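Local coordinates for protein Nrps/pks (Streptomyces albus, PDB 4OPE) that probably catalyses decarboxylative Claisen condensation in polyketide chain extension, as a ketosynthase domain of the hybrid NRPS/PKS assembly line for oxazolomycin, at residues V125-G130 against G201-S206; Y132-V137 against S206-K211. All blocks are in the same frame, centred on the assembly; numbering follows the deposited sequence.

Contact 1 (V125-G130 against G201-S206)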
loop_
_atom_site.group_PDB
_atom_site.type_symbol
_atom_site.label_atom_id
_atom_site.label_comp_id
_atom_site.label_asym_id
_atom_site.label_seq_id
_atom_site.Cartn_x
_atom_site.Cartn_y
_atom_site.Cartn_z
ATOM N N VAL A 125 1.225 -6.933 -1.233
ATOM C CA VAL A 125 2.637 -6.950 -1.618
ATOM C C VAL A 125 3.261 -5.643 -1.324
ATOM O O VAL A 125 2.707 -4.618 -1.658
ATOM C CB VAL A 125 2.809 -7.274 -3.119
ATOM C CG1 VAL A 125 2.138 -6.244 -4.017
ATOM C CG2 VAL A 125 4.280 -7.492 -3.486
ATOM N N GLY A 126 4.425 -5.667 -0.684
ATOM C CA GLY A 126 5.116 -4.420 -0.338
ATOM C C GLY A 126 6.214 -4.108 -1.312
ATOM O O GLY A 126 7.001 -5.003 -1.709
ATOM N N LEU A 127 6.269 -2.839 -1.709
ATOM C CA LEU A 127 7.369 -2.303 -2.543
ATOM C C LEU A 127 7.702 -0.897 -2.089
ATOM O O LEU A 127 6.846 -0.211 -1.507
ATOM C CB LEU A 127 6.925 -2.234 -3.975
ATOM C CG LEU A 127 6.320 -3.506 -4.574
ATOM C CD1 LEU A 127 4.828 -3.362 -4.749
ATOM C CD2 LEU A 127 6.929 -3.743 -5.936
HETATM N N MSE A 128 8.940 -0.478 -2.320
HETATM C CA MSE A 128 9.397 0.897 -1.960
HETATM C C MSE A 128 10.197 1.637 -3.009
HETATM O O MSE A 128 10.506 2.798 -2.847
HETATM C CB MSE A 128 10.198 0.879 -0.646
HETATM C CG MSE A 128 11.621 0.369 -0.791
HETATM SE SE MSE A 128 12.652 0.632 0.892
HETATM C CE MSE A 128 13.143 2.538 0.798
ATOM N N TYR A 129 10.555 0.968 -4.083
ATOM C CA TYR A 129 11.195 1.628 -5.182
ATOM C C TYR A 129 10.538 1.170 -6.448
ATOM O O TYR A 129 10.033 0.056 -6.542
ATOM C CB TYR A 129 12.682 1.294 -5.267
ATOM C CG TYR A 129 13.517 1.794 -4.123
ATOM C CD1 TYR A 129 13.679 3.129 -3.905
ATOM C CD2 TYR A 129 14.189 0.919 -3.288
ATOM C CE1 TYR A 129 14.447 3.605 -2.860
ATOM C CE2 TYR A 129 14.957 1.384 -2.229
ATOM C CZ TYR A 129 15.088 2.735 -2.031
ATOM O OH TYR A 129 15.859 3.223 -1.010
ATOM N N GLY A 130 10.570 2.034 -7.429
ATOM C CA GLY A 130 10.129 1.688 -8.746
ATOM C C GLY A 130 11.030 2.389 -9.718
ATOM O O GLY A 130 10.628 3.345 -10.325
ATOM N N GLY A 201 3.469 -10.659 0.502
ATOM C CA GLY A 201 4.859 -10.719 0.068
ATOM C C GLY A 201 5.479 -9.355 -0.102
ATOM O O GLY A 201 4.886 -8.307 0.242
ATOM N N GLY A 202 6.696 -9.363 -0.640
ATOM C CA GLY A 202 7.327 -8.126 -1.020
ATOM C C GLY A 202 8.408 -8.422 -2.017
ATOM O O GLY A 202 8.917 -9.537 -2.073
ATOM N N VAL A 203 8.802 -7.400 -2.763
ATOM C CA VAL A 203 9.745 -7.586 -3.822
ATOM C C VAL A 203 10.560 -6.343 -3.944
ATOM O O VAL A 203 10.030 -5.259 -3.741
ATOM C CB VAL A 203 9.059 -7.939 -5.149
ATOM C CG1 VAL A 203 7.994 -6.959 -5.495
ATOM C CG2 VAL A 203 10.064 -7.983 -6.283
ATOM N N ASN A 204 11.846 -6.508 -4.244
ATOM C CA ASN A 204 12.717 -5.393 -4.480
ATOM C C ASN A 204 13.824 -5.749 -5.477
ATOM O O ASN A 204 14.558 -6.712 -5.269
ATOM C CB ASN A 204 13.315 -5.010 -3.150
ATOM C CG ASN A 204 14.104 -3.731 -3.209
ATOM O OD1 ASN A 204 13.527 -2.660 -3.405
ATOM N ND2 ASN A 204 15.423 -3.821 -2.985
ATOM N N VAL A 205 13.934 -4.969 -6.553
ATOM C CA VAL A 205 15.007 -5.134 -7.540
ATOM C C VAL A 205 15.779 -3.860 -7.737
ATOM O O VAL A 205 15.195 -2.826 -7.928
ATOM C CB VAL A 205 14.466 -5.553 -8.912
ATOM C CG1 VAL A 205 15.599 -5.710 -9.894
ATOM C CG2 VAL A 205 13.737 -6.878 -8.818
ATOM N N SER A 206 17.100 -3.965 -7.705
ATOM C CA SER A 206 18.030 -2.859 -7.922
ATOM C C SER A 206 18.356 -2.738 -9.404
ATOM O O SER A 206 19.437 -3.147 -9.873
ATOM C CB SER A 206 19.337 -3.138 -7.200
ATOM O OG SER A 206 19.115 -3.199 -5.817
HETATM O O HOH W 1 10.993 -2.044 -4.347
#
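The ring of Tyr129 turns an edge to Asn204, whose OD1 lies in the ring plane 3.6 Å from Tyr129 CD2; the amide is inclined 45° to the ring. His131, Lys211 and Leu215 also meet this ring. A water bridges the same two residues, accepting from Tyr129 N (3.1 Å) and probably donating to Asn204 OD1 (2.8 Å). Asn204 ND2 bonds to Glu353 OE2 and Ala240 O, so asparagine suits a place that needs both donor and acceptor.

Upstream the chains run as neighbouring parallel strands of the thiolase-type sheet. Gly126 N donates to Gly201 O (2.8 Å), and Val203 N to Gly126 O (3.2 Å), the latter donor nearly in line with the C=O bond (C=O...N 176°). Glycine suits this pairing, adding no side chain where the CA atoms of Gly126 and Gly202 are 4.4 Å apart. Leu127 CG lies beside the backbone N, anti to the carbonyl carbon (chi1 -51°), which brings CD2 alongside Val203 CG1 at 3.4 Å. An alanine in place of Leu127 would probably leave a gap beside Val203 CG1. Direct backbone bonds thus hold the paired strands, and a water joins the chains where they diverge.

Contact 2 (Y132-V137 against S206-K211)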
loop_
_atom_site.group_PDB
_atom_site.type_symbol
_atom_site.label_atom_id
_atom_site.label_comp_id
_atom_site.label_asym_id
_atom_site.label_seq_id
_atom_site.Cartn_x
_atom_site.Cartn_y
_atom_site.Cartn_z
ATOM N N TYR A 132 12.679 0.968 -12.461
ATOM C CA TYR A 132 12.713 0.561 -13.863
ATOM C C TYR A 132 12.045 1.627 -14.739
ATOM O O TYR A 132 12.466 1.830 -15.899
ATOM C CB TYR A 132 12.027 -0.764 -14.074
ATOM C CG TYR A 132 12.319 -1.422 -15.401
ATOM C CD1 TYR A 132 13.570 -1.964 -15.659
ATOM C CD2 TYR A 132 11.329 -1.566 -16.377
ATOM C CE1 TYR A 132 13.840 -2.624 -16.856
ATOM C CE2 TYR A 132 11.591 -2.207 -17.571
ATOM C CZ TYR A 132 12.856 -2.732 -17.808
ATOM O OH TYR A 132 13.153 -3.409 -18.976
ATOM N N GLN A 133 11.038 2.321 -14.193
ATOM C CA GLN A 133 10.366 3.353 -14.980
ATOM C C GLN A 133 11.257 4.511 -15.389
ATOM O O GLN A 133 10.882 5.270 -16.260
ATOM C CB GLN A 133 9.142 3.895 -14.252
ATOM C CG GLN A 133 9.448 5.009 -13.292
ATOM C CD GLN A 133 8.300 5.266 -12.346
ATOM O OE1 GLN A 133 7.211 5.725 -12.748
ATOM N NE2 GLN A 133 8.549 5.017 -11.059
ATOM N N LEU A 134 12.418 4.678 -14.763
ATOM C CA LEU A 134 13.353 5.723 -15.207
ATOM C C LEU A 134 13.923 5.458 -16.585
ATOM O O LEU A 134 14.220 6.381 -17.304
ATOM C CB LEU A 134 14.532 5.846 -14.283
ATOM C CG LEU A 134 14.246 6.088 -12.804
ATOM C CD1 LEU A 134 15.621 6.210 -12.127
ATOM C CD2 LEU A 134 13.310 7.266 -12.496
ATOM N N TYR A 135 14.135 4.197 -16.931
ATOM C CA TYR A 135 14.616 3.868 -18.258
ATOM C C TYR A 135 13.628 4.230 -19.371
ATOM O O TYR A 135 12.395 4.050 -19.245
ATOM C CB TYR A 135 14.936 2.387 -18.393
ATOM C CG TYR A 135 16.084 1.920 -17.545
ATOM C CD1 TYR A 135 17.318 2.545 -17.622
ATOM C CD2 TYR A 135 15.931 0.826 -16.657
ATOM C CE1 TYR A 135 18.385 2.114 -16.861
ATOM C CE2 TYR A 135 16.989 0.395 -15.871
ATOM C CZ TYR A 135 18.221 1.037 -15.974
ATOM O OH TYR A 135 19.303 0.608 -15.216
ATOM N N GLY A 136 14.209 4.715 -20.480
ATOM C CA GLY A 136 13.457 4.973 -21.708
ATOM C C GLY A 136 12.574 6.205 -21.663
ATOM O O GLY A 136 11.728 6.378 -22.539
ATOM N N VAL A 137 12.783 7.072 -20.674
ATOM C CA VAL A 137 11.991 8.300 -20.589
ATOM C C VAL A 137 12.286 9.326 -21.711
ATOM O O VAL A 137 11.369 9.958 -22.194
ATOM C CB VAL A 137 12.115 9.003 -19.220
ATOM C CG1 VAL A 137 11.230 10.249 -19.211
ATOM C CG2 VAL A 137 11.709 8.062 -18.096
ATOM N N SER A 206 17.100 -3.965 -7.705
ATOM C CA SER A 206 18.030 -2.859 -7.922
ATOM C C SER A 206 18.356 -2.738 -9.404
ATOM O O SER A 206 19.437 -3.147 -9.873
ATOM C CB SER A 206 19.337 -3.138 -7.200
ATOM O OG SER A 206 19.115 -3.199 -5.817
ATOM N N SER A 207 17.417 -2.167 -10.121
ATOM C CA SER A 207 17.461 -2.116 -11.566
ATOM C C SER A 207 18.249 -0.930 -12.102
ATOM O O SER A 207 18.695 -0.985 -13.228
ATOM C CB SER A 207 16.035 -1.993 -12.098
ATOM O OG SER A 207 15.510 -0.733 -11.700
ATOM N N HIS A 208 18.387 0.136 -11.317
ATOM C CA HIS A 208 18.931 1.367 -11.819
ATOM C C HIS A 208 19.961 1.953 -10.861
ATOM O O HIS A 208 19.768 1.921 -9.656
ATOM C CB HIS A 208 17.778 2.326 -11.995
ATOM C CG HIS A 208 18.058 3.477 -12.906
ATOM N ND1 HIS A 208 18.850 4.530 -12.534
ATOM C CD2 HIS A 208 17.595 3.776 -14.137
ATOM C CE1 HIS A 208 18.890 5.424 -13.503
ATOM N NE2 HIS A 208 18.127 4.992 -14.486
ATOM N N PRO A 209 21.064 2.481 -11.396
ATOM C CA PRO A 209 22.134 3.091 -10.605
ATOM C C PRO A 209 21.760 4.342 -9.797
ATOM O O PRO A 209 22.450 4.688 -8.863
ATOM C CB PRO A 209 23.184 3.455 -11.670
ATOM C CG PRO A 209 22.448 3.515 -12.971
ATOM C CD PRO A 209 21.408 2.446 -12.836
ATOM N N LEU A 210 20.702 5.037 -10.175
ATOM C CA LEU A 210 20.176 6.194 -9.423
ATOM C C LEU A 210 20.049 5.907 -7.948
ATOM O O LEU A 210 20.436 6.734 -7.135
ATOM C CB LEU A 210 18.828 6.588 -10.003
ATOM C CG LEU A 210 18.054 7.899 -9.739
ATOM C CD1 LEU A 210 17.385 7.914 -8.382
ATOM C CD2 LEU A 210 18.950 9.095 -9.895
ATOM N N LYS A 211 19.538 4.713 -7.579
ATOM C CA LYS A 211 19.376 4.355 -6.153
ATOM C C LYS A 211 20.690 4.480 -5.376
ATOM O O LYS A 211 20.712 4.876 -4.213
ATOM C CB LYS A 211 18.860 2.931 -5.978
ATOM C CG LYS A 211 18.687 2.556 -4.494
ATOM C CD LYS A 211 17.835 1.328 -4.233
ATOM C CE LYS A 211 18.617 0.046 -4.460
ATOM N NZ LYS A 211 17.711 -1.143 -4.551
#
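Leu134 and Tyr135 pack against His208, the residue that caps the start of helix 210-217 in this thiolase-fold domain. Leu134 crosses the imidazole at about a right angle and sets CD1 over the centre of one face, 3.5 Å from the centroid and only 3° off the normal: a CH-pi contact that suits a branched apolar side chain. Leu134 CD1 also meets Leu210 CG at 3.8 Å, so the leucine spans both the capping residue and Leu210 of helix 210-217.

Tyr135 slides past His208 in the opposite direction. The two rings are oblique, their centroids 4.5 Å apart and their planes inclined by 37°, and His208 CD2 sits over the rim of the phenol face, 3.3 Å from Tyr135 CE1. The hydroxyl reaches further, Tyr135 OH donating to Ser207 O at 2.6 Å; tyrosine suits this place because it combines a ring to pack on His208 with a hydroxyl for that carbonyl.

Ser207 CB lies at the edge of the Tyr132 ring, which also meets Trp576 edge-to-face, and Tyr132 OH bonds to Glu89 O and Leu577 N. The contact lies near the dimer interface: Leu134 packs on Leu134 of the second subunit, and Leu210 on Ala147 of that subunit.

His208 CG is anti to the backbone N (chi1 -161°), which brings the imidazole back beside the helix start, where His208 ND1 accepts from Leu210 N at 3.0 Å, with that nitrogen almost in the ring plane.

The four segments alternate along the chain: 125-130, 132-137, 201-206 and 206-211, the last two sharing Ser206. Contact 1 pairs the ends of strands 121-126 and 197-204, and contact 2 pairs the loop before helix 137-141 with the loop and opening residues of helix 210-217. Their centres are 14 Å apart, with contact 1 about 12 Å and contact 2 about 24 Å from the centre of the chain. Both belong to the N-terminal ketoacyl synthase region. They meet directly where Tyr129 CE2 lies 3.5 Å from Lys211 CD; with Leu134 and Leu210 packing on the second subunit, this touch makes a continuous path from the central sheet out to the dimer interface.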